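Local structure of S-M checkpoint control protein rad4 (Schizosaccharomyces pombe, 4BU0) at residues K8-C13 against D90-D95; R150-A155 against I160-V165. The protein acts as a signalling adaptor in DNA replication and the S-M checkpoint, its first two BRCT domains recognising phosphorylated Crb2. All coordinates share one frame; numbering follows the deposited sequence. Where two conformers were deposited one is given.

Contact 1: K8-C13 against D90-D95; sequences KGFVIC and DGLLVD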
ATOM      1  N   LYS A   8       3.915  20.037 -15.415  1.00 10.77           N
ATOM      2  CA  LYS A   8       4.336  19.693 -16.776  1.00 11.68           C
ATOM      3  C   LYS A   8       5.385  18.556 -16.721  1.00 12.42           C
ATOM      4  O   LYS A   8       6.276  18.595 -15.866  1.00 12.95           O
ATOM      5  CB  LYS A   8       4.939  20.928 -17.462  1.00 13.54           C
ATOM      6  CG  LYS A   8       5.380  20.645 -18.906  1.00 24.66           C
ATOM      7  CD  LYS A   8       5.733  21.937 -19.647  1.00 33.48           C
ATOM      8  CE  LYS A   8       6.023  21.657 -21.106  1.00 52.03           C
ATOM      9  NZ  LYS A   8       6.422  22.888 -21.846  1.00 65.77           N
ATOM     10  N   GLY A   9       5.182  17.531 -17.539  1.00 12.38           N
ATOM     11  CA  GLY A   9       6.094  16.397 -17.555  1.00 12.42           C
ATOM     12  C   GLY A   9       5.677  15.258 -16.646  1.00 15.88           C
ATOM     13  O   GLY A   9       6.204  14.141 -16.771  1.00 16.36           O
ATOM     14  N   PHE A  10       4.740  15.521 -15.702  1.00 10.55           N
ATOM     15  CA  PHE A  10       4.233  14.433 -14.861  1.00  9.82           C
ATOM     16  C   PHE A  10       3.189  13.646 -15.619  1.00 10.63           C
ATOM     17  O   PHE A  10       2.427  14.227 -16.400  1.00 10.59           O
ATOM     18  CB  PHE A  10       3.592  14.984 -13.572  1.00 10.24           C
ATOM     19  CG  PHE A  10       4.527  15.445 -12.496  1.00 10.58           C
ATOM     20  CD1 PHE A  10       5.394  16.514 -12.714  1.00 12.19           C
ATOM     21  CD2 PHE A  10       4.469  14.885 -11.225  1.00 12.91           C
ATOM     22  CE1 PHE A  10       6.248  16.954 -11.697  1.00 12.44           C
ATOM     23  CE2 PHE A  10       5.310  15.341 -10.197  1.00 15.00           C
ATOM     24  CZ  PHE A  10       6.202  16.358 -10.444  1.00 12.98           C
ATOM     25  N   VAL A  11       3.117  12.320 -15.373  1.00  8.24           N
ATOM     26  CA  VAL A  11       2.151  11.439 -16.027  1.00  8.50           C
ATOM     27  C   VAL A  11       1.537  10.646 -14.892  1.00 10.61           C
ATOM     28  O   VAL A  11       2.210   9.806 -14.287  1.00  9.99           O
ATOM     29  CB  VAL A  11       2.766  10.564 -17.142  1.00 11.88           C
ATOM     30  CG1 VAL A  11       1.687   9.710 -17.801  1.00 12.08           C
ATOM     31  CG2 VAL A  11       3.473  11.435 -18.189  1.00 11.74           C
ATOM     32  N   ILE A  12       0.284  10.973 -14.574  1.00  8.16           N
ATOM     33  CA  ILE A  12      -0.375  10.385 -13.408  0.72  7.33           C
ATOM     34  C   ILE A  12      -1.382   9.321 -13.790  1.00 10.32           C
ATOM     35  O   ILE A  12      -2.087   9.437 -14.776  1.00 11.12           O
ATOM     36  CB  ILE A  12      -1.020  11.556 -12.631  0.72 10.17           C
ATOM     37  CG1 ILE A  12       0.109  12.441 -12.016  0.72 10.41           C
ATOM     38  CG2 ILE A  12      -2.057  11.082 -11.570  0.72 11.90           C
ATOM     39  CD1 ILE A  12      -0.312  13.822 -11.614  0.72 16.18           C
ATOM     40  N   CYS A  13      -1.441   8.254 -12.962  1.00  9.51           N
ATOM     41  CA  CYS A  13      -2.351   7.129 -13.142  1.00  9.75           C
ATOM     42  C   CYS A  13      -2.920   6.803 -11.765  1.00 11.69           C
ATOM     43  O   CYS A  13      -2.208   7.035 -10.783  1.00 10.71           O
ATOM     44  CB  CYS A  13      -1.563   5.957 -13.720  1.00 11.17           C
ATOM     45  SG  CYS A  13      -2.548   4.497 -14.135  1.00 14.43           S
ATOM     46  N   ASP A  90      10.340  22.854  -5.800  1.00 12.85           N
ATOM     47  CA  ASP A  90      10.600  21.839  -6.791  1.00 13.05           C
ATOM     48  C   ASP A  90      10.205  20.440  -6.331  1.00 13.84           C
ATOM     49  O   ASP A  90      10.093  19.560  -7.184  1.00 14.68           O
ATOM     50  CB  ASP A  90      12.093  21.857  -7.196  1.00 14.57           C
ATOM     51  CG  ASP A  90      13.044  21.828  -6.023  1.00 15.64           C
ATOM     52  OD1 ASP A  90      12.933  22.717  -5.148  1.00 15.76           O
ATOM     53  OD2 ASP A  90      13.951  20.966  -6.020  1.00 17.09           O
ATOM     54  N   GLY A  91       9.978  20.238  -5.022  1.00 11.39           N
ATOM     55  CA  GLY A  91       9.544  18.927  -4.542  1.00 11.38           C
ATOM     56  C   GLY A  91       8.076  18.666  -4.849  1.00 12.36           C
ATOM     57  O   GLY A  91       7.652  17.506  -4.867  1.00 11.84           O
ATOM     58  N   LEU A  92       7.300  19.743  -5.084  1.00 10.20           N
ATOM     59  CA  LEU A  92       5.860  19.679  -5.466  1.00  9.51           C
ATOM     60  C   LEU A  92       5.035  18.813  -4.494  1.00 11.81           C
ATOM     61  O   LEU A  92       4.056  18.172  -4.877  1.00 10.56           O
ATOM     62  CB  LEU A  92       5.708  19.209  -6.913  1.00  9.45           C
ATOM     63  CG  LEU A  92       6.310  20.232  -7.915  1.00 12.90           C
ATOM     64  CD1 LEU A  92       6.584  19.591  -9.242  1.00 14.87           C
ATOM     65  CD2 LEU A  92       5.383  21.450  -8.074  1.00 12.31           C
ATOM     66  N   LEU A  93       5.427  18.857  -3.216  1.00 10.56           N
ATOM     67  CA  LEU A  93       4.780  18.166  -2.079  1.00 10.62           C
ATOM     68  C   LEU A  93       4.795  16.653  -2.207  1.00 12.12           C
ATOM     69  O   LEU A  93       4.125  15.983  -1.417  1.00 11.94           O
ATOM     70  CB  LEU A  93       3.334  18.664  -1.857  1.00 11.78           C
ATOM     71  CG  LEU A  93       3.196  20.176  -1.696  1.00 13.73           C
ATOM     72  CD1 LEU A  93       1.726  20.563  -1.499  1.00 14.15           C
ATOM     73  CD2 LEU A  93       3.998  20.696  -0.480  1.00 15.39           C
ATOM     74  N   VAL A  94       5.567  16.106  -3.145  1.00  9.27           N
ATOM     75  CA  VAL A  94       5.572  14.663  -3.379  1.00  8.49           C
ATOM     76  C   VAL A  94       6.030  13.891  -2.124  1.00 13.15           C
ATOM     77  O   VAL A  94       5.338  12.953  -1.685  1.00 13.08           O
ATOM     78  CB  VAL A  94       6.414  14.318  -4.629  1.00 10.49           C
ATOM     79  CG1 VAL A  94       6.732  12.808  -4.726  1.00 11.42           C
ATOM     80  CG2 VAL A  94       5.714  14.832  -5.888  1.00  9.64           C
ATOM     81  N   ASP A  95       7.175  14.289  -1.534  1.00 12.21           N
ATOM     82  CA  ASP A  95       7.674  13.525  -0.383  1.00 14.00           C
ATOM     83  C   ASP A  95       6.752  13.567   0.818  1.00 19.44           C
ATOM     84  O   ASP A  95       6.802  12.644   1.628  1.00 23.77           O
ATOM     85  CB  ASP A  95       9.063  14.033   0.033  1.00 17.59           C
ATOM     86  CG  ASP A  95      10.184  13.662  -0.914  1.00 37.87           C
ATOM     87  OD1 ASP A  95       9.960  12.799  -1.793  1.00 39.67           O
ATOM     88  OD2 ASP A  95      11.295  14.225  -0.767  1.00 47.55           O
TER

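Contact 2: R150-A155 against I160-V165; sequences RKYEYA and INVVCV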
ATOM      1  N   ARG A 150      -2.966 -22.659  15.457  1.00 12.72           N
ATOM      2  CA  ARG A 150      -4.350 -22.319  15.159  1.00 11.81           C
ATOM      3  C   ARG A 150      -4.470 -21.161  14.168  1.00 12.21           C
ATOM      4  O   ARG A 150      -5.315 -21.212  13.271  1.00 11.97           O
ATOM      5  CB  ARG A 150      -5.101 -21.985  16.442  1.00 13.57           C
ATOM      6  CG  ARG A 150      -5.343 -23.233  17.326  1.00 16.21           C
ATOM      7  CD  ARG A 150      -5.753 -22.831  18.728  1.00 20.16           C
ATOM      8  NE  ARG A 150      -7.026 -22.107  18.717  1.00 18.29           N
ATOM      9  CZ  ARG A 150      -7.600 -21.559  19.781  1.00 23.48           C
ATOM     10  NH1 ARG A 150      -7.035 -21.659  20.975  1.00 21.64           N
ATOM     11  NH2 ARG A 150      -8.750 -20.911  19.658  1.00 18.51           N
ATOM     12  N   LYS A 151      -3.658 -20.106  14.344  1.00  9.65           N
ATOM     13  CA  LYS A 151      -3.749 -18.994  13.384  1.00  8.25           C
ATOM     14  C   LYS A 151      -3.281 -19.469  12.021  1.00  9.16           C
ATOM     15  O   LYS A 151      -3.892 -19.143  11.005  1.00 10.11           O
ATOM     16  CB  LYS A 151      -2.888 -17.799  13.844  1.00  8.50           C
ATOM     17  CG  LYS A 151      -3.531 -16.958  14.921  1.00  7.93           C
ATOM     18  CD  LYS A 151      -2.596 -15.792  15.291  1.00  9.44           C
ATOM     19  CE  LYS A 151      -3.183 -14.832  16.289  1.00 10.21           C
ATOM     20  NZ  LYS A 151      -2.172 -13.782  16.679  1.00 10.35           N
ATOM     21  N   TYR A 152      -2.168 -20.229  11.976  1.00  8.68           N
ATOM     22  CA  TYR A 152      -1.697 -20.709  10.700  1.00  9.01           C
ATOM     23  C   TYR A 152      -2.738 -21.558   9.985  1.00 12.42           C
ATOM     24  O   TYR A 152      -2.972 -21.334   8.805  1.00 12.34           O
ATOM     25  CB  TYR A 152      -0.416 -21.541  10.920  1.00 10.94           C
ATOM     26  CG  TYR A 152       0.101 -22.221   9.670  1.00 15.74           C
ATOM     27  CD1 TYR A 152       0.767 -21.499   8.683  1.00 18.13           C
ATOM     28  CD2 TYR A 152      -0.074 -23.590   9.472  1.00 18.48           C
ATOM     29  CE1 TYR A 152       1.226 -22.116   7.520  1.00 20.22           C
ATOM     30  CE2 TYR A 152       0.395 -24.219   8.315  1.00 20.37           C
ATOM     31  CZ  TYR A 152       1.045 -23.476   7.346  1.00 28.88           C
ATOM     32  OH  TYR A 152       1.505 -24.081   6.201  1.00 36.07           O
ATOM     33  N   GLU A 153      -3.386 -22.503  10.713  1.00 11.28           N
ATOM     34  CA  GLU A 153      -4.369 -23.367  10.058  1.00 12.41           C
ATOM     35  C   GLU A 153      -5.566 -22.559   9.552  1.00 13.62           C
ATOM     36  O   GLU A 153      -6.067 -22.815   8.451  1.00 14.08           O
ATOM     37  CB  GLU A 153      -4.831 -24.493  11.006  1.00 14.41           C
ATOM     38  CG  GLU A 153      -3.695 -25.447  11.389  1.00 18.34           C
ATOM     39  CD  GLU A 153      -3.052 -26.264  10.281  1.00 38.75           C
ATOM     40  OE1 GLU A 153      -3.690 -26.459   9.218  1.00 35.79           O
ATOM     41  OE2 GLU A 153      -1.908 -26.732  10.490  1.00 34.39           O
ATOM     42  N   TYR A 154      -6.017 -21.555  10.339  1.00 10.48           N
ATOM     43  CA  TYR A 154      -7.154 -20.782   9.877  1.00  9.43           C
ATOM     44  C   TYR A 154      -6.791 -19.858   8.721  1.00 11.43           C
ATOM     45  O   TYR A 154      -7.618 -19.606   7.846  1.00 12.60           O
ATOM     46  CB  TYR A 154      -7.839 -20.004  11.022  1.00 11.21           C
ATOM     47  CG  TYR A 154      -9.242 -20.557  11.232  1.00 16.02           C
ATOM     48  CD1 TYR A 154      -9.445 -21.907  11.521  1.00 20.21           C
ATOM     49  CD2 TYR A 154     -10.354 -19.749  11.079  1.00 16.02           C
ATOM     50  CE1 TYR A 154     -10.733 -22.434  11.648  1.00 22.57           C
ATOM     51  CE2 TYR A 154     -11.647 -20.262  11.207  1.00 18.99           C
ATOM     52  CZ  TYR A 154     -11.830 -21.603  11.494  1.00 27.99           C
ATOM     53  OH  TYR A 154     -13.105 -22.101  11.620  1.00 31.29           O
ATOM     54  N   ALA A 155      -5.535 -19.350   8.688  1.00  8.45           N
ATOM     55  CA  ALA A 155      -5.154 -18.521   7.541  1.00  9.27           C
ATOM     56  C   ALA A 155      -5.174 -19.362   6.268  1.00 13.57           C
ATOM     57  O   ALA A 155      -5.558 -18.862   5.214  1.00 12.80           O
ATOM     58  CB  ALA A 155      -3.759 -17.947   7.771  1.00  9.88           C
ATOM     59  N   ILE A 160      -5.657 -16.588   3.512  1.00 11.02           N
ATOM     60  CA  ILE A 160      -4.917 -15.399   3.926  1.00 10.01           C
ATOM     61  C   ILE A 160      -3.432 -15.655   3.690  1.00 11.61           C
ATOM     62  O   ILE A 160      -2.943 -16.733   4.007  1.00 12.74           O
ATOM     63  CB  ILE A 160      -5.205 -15.076   5.399  1.00 11.64           C
ATOM     64  CG1 ILE A 160      -6.678 -14.638   5.589  1.00 12.58           C
ATOM     65  CG2 ILE A 160      -4.208 -14.027   5.943  1.00 10.48           C
ATOM     66  CD1 ILE A 160      -7.114 -14.567   7.024  1.00 18.84           C
ATOM     67  N   ASN A 161      -2.721 -14.649   3.143  1.00 10.53           N
ATOM     68  CA  ASN A 161      -1.278 -14.752   2.920  1.00 10.17           C
ATOM     69  C   ASN A 161      -0.549 -15.095   4.206  1.00 11.75           C
ATOM     70  O   ASN A 161      -0.780 -14.419   5.225  1.00 10.96           O
ATOM     71  CB  ASN A 161      -0.737 -13.405   2.426  1.00  9.22           C
ATOM     72  CG  ASN A 161      -1.297 -12.894   1.131  1.00 14.15           C
ATOM     73  OD1 ASN A 161      -1.654 -13.682   0.234  1.00 13.22           O
ATOM     74  ND2 ASN A 161      -1.375 -11.564   1.000  1.00 13.95           N
ATOM     75  N   VAL A 162       0.334 -16.108   4.156  1.00  9.24           N
ATOM     76  CA  VAL A 162       1.182 -16.478   5.279  1.00  9.09           C
ATOM     77  C   VAL A 162       2.584 -16.235   4.810  1.00 10.45           C
ATOM     78  O   VAL A 162       3.013 -16.839   3.825  1.00 11.03           O
ATOM     79  CB  VAL A 162       0.975 -17.928   5.745  1.00 11.84           C
ATOM     80  CG1 VAL A 162       1.872 -18.218   6.955  1.00 12.65           C
ATOM     81  CG2 VAL A 162      -0.505 -18.171   6.094  1.00 11.45           C
ATOM     82  N   VAL A 163       3.275 -15.297   5.463  1.00  6.97           N
ATOM     83  CA  VAL A 163       4.624 -14.933   5.041  1.00  7.00           C
ATOM     84  C   VAL A 163       5.591 -14.958   6.209  1.00  9.86           C
ATOM     85  O   VAL A 163       5.188 -14.873   7.377  1.00  8.87           O
ATOM     86  CB  VAL A 163       4.611 -13.502   4.425  1.00  8.87           C
ATOM     87  CG1 VAL A 163       3.813 -13.457   3.123  1.00  8.49           C
ATOM     88  CG2 VAL A 163       4.083 -12.433   5.408  1.00  8.31           C
ATOM     89  N   CYS A 164       6.881 -15.063   5.894  1.00  9.27           N
ATOM     90  CA  CYS A 164       7.887 -14.867   6.931  1.00 10.02           C
ATOM     91  C   CYS A 164       8.140 -13.358   7.098  1.00 10.09           C
ATOM     92  O   CYS A 164       7.712 -12.544   6.256  1.00  8.94           O
ATOM     93  CB  CYS A 164       9.174 -15.614   6.635  1.00 13.10           C
ATOM     94  SG  CYS A 164       9.979 -15.062   5.137  1.00 18.32           S
ATOM     95  N   VAL A 165       8.804 -12.989   8.197  1.00  8.30           N
ATOM     96  CA  VAL A 165       8.965 -11.585   8.527  1.00  7.46           C
ATOM     97  C   VAL A 165       9.783 -10.811   7.458  1.00  8.25           C
ATOM     98  O   VAL A 165       9.678  -9.595   7.367  1.00  7.99           O
ATOM     99  CB  VAL A 165       9.516 -11.394   9.956  1.00 10.77           C
ATOM    100  CG1 VAL A 165      10.969 -11.869  10.066  1.00 11.36           C
ATOM    101  CG2 VAL A 165       9.334  -9.955  10.443  1.00 10.56           C
TER

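Contact 1: K8-C13 against D90-D95
Phe10 and Leu92 lean into each other obliquely. The outer end of the ring meets one branch of the leucine, with Phe10 CZ 3.5 Å from Leu92 CD1 and Phe10 CE1 nearly as close to that same methyl. Both side chains leave the backbone toward the other segment. In Phe10 the ring carbon CG lies beside the backbone N (chi1 -77°), which sends the long flat side chain into a gap where the nearest CA atoms, those of Phe10 and Leu92, stay 10.9 Å apart. Val94 reaches the ring differently: its CG2 lies near the ring plane, at the edge, 4.4 Å from Phe10 CE2, a looser touch. A long, flat phenylalanine and a leucine reaching back to it suit this place, since together they span the distance between the backbones. Leu92 and Leu93 hold the two central positions of a type I' turn from Gly91 to Val94, closed by a bond from Val94 N to Gly91 O of 3.0 Å; the turn places Leu92 and Val94 toward Phe10. The contacts between the two segments are all between apolar side chains, and the area is small. Phe10 immediately precedes strand 11-15 of the first BRCT domain and stacks on His46 of the adjacent strand 46-49, while Trp74 of helix 74-83 touches Phe10 and Val94 and hydrogen-bonds through NE1 to Leu92 O.

Contact 2: R150-A155 against I160-V165
Ala155 and Ile160 are joined by the one hydrogen bond between these segments, from Ile160 N to Ala155 O at 2.8 Å. It is fairly straight, with an angle of 158° at the hydrogen, and the donor sits 19° off the carbonyl plane. The bond ties a carbonyl of helix 150-157 to the chain leading to strand 161-163, across a very short connection.

The remaining contacts are apolar. Ala155 CB touches two residues of the other segment: it is 3.7 Å from Val162 CG2 and 4.0 Å from Ile160 CB. Alanine suits this place because a single methyl lets the helix backbone come close to the strand. Val162 points toward the helix and divides its branches between two neighbours. CG2 goes to Ala155, while CG1, set opposite the backbone N (chi1 -178°), lies 3.9 Å from Tyr152 CD1. That methyl approaches the tyrosine at the ring edge, in its plane, and the two side chains cross at about a right angle. Tyr152 itself starts off to the side, but with CG opposite its own backbone N the ring swings back toward the strand. Beta-branched Ile160 and Val162 suit extended backbone and alternate with Asn161, whose side chain points away from the helix.

On another side of the same helix, Lys151 NZ hydrogen-bonds to Leu109 O, Pro133 O and a modified side chain of the bound Crb2 phosphopeptide. The chemistry thus divides by side: methyls and a ring edge seat the helix on strand 161-163, one backbone bond sets their junction, and the Lys151 ammonium, held by two backbone carbonyls, is turned to the bound phosphopeptide.

In the fold
From the N terminus, the chain enters strand 11-15, runs through the rest of the first BRCT domain, and returns after helix 74-83 to the turn that meets Phe10; contact 1 therefore closes a long loop of 76 residues. The chain then passes to the second BRCT domain, where contact 2 closes a loop of only four residues within the beta-alpha-beta unit of strand 141-144, helix 150-157 and strand 161-163. The two loops follow in series, neither nested nor crossed. Contacts 1 and 2 lie about 38 Å apart, centre to centre, on opposite sides of the chain's centre. Contact 1 ties the approach to strand 11-15 to the loop that follows helix 74-83; contact 2 joins a helix to an outermost strand of the other domain.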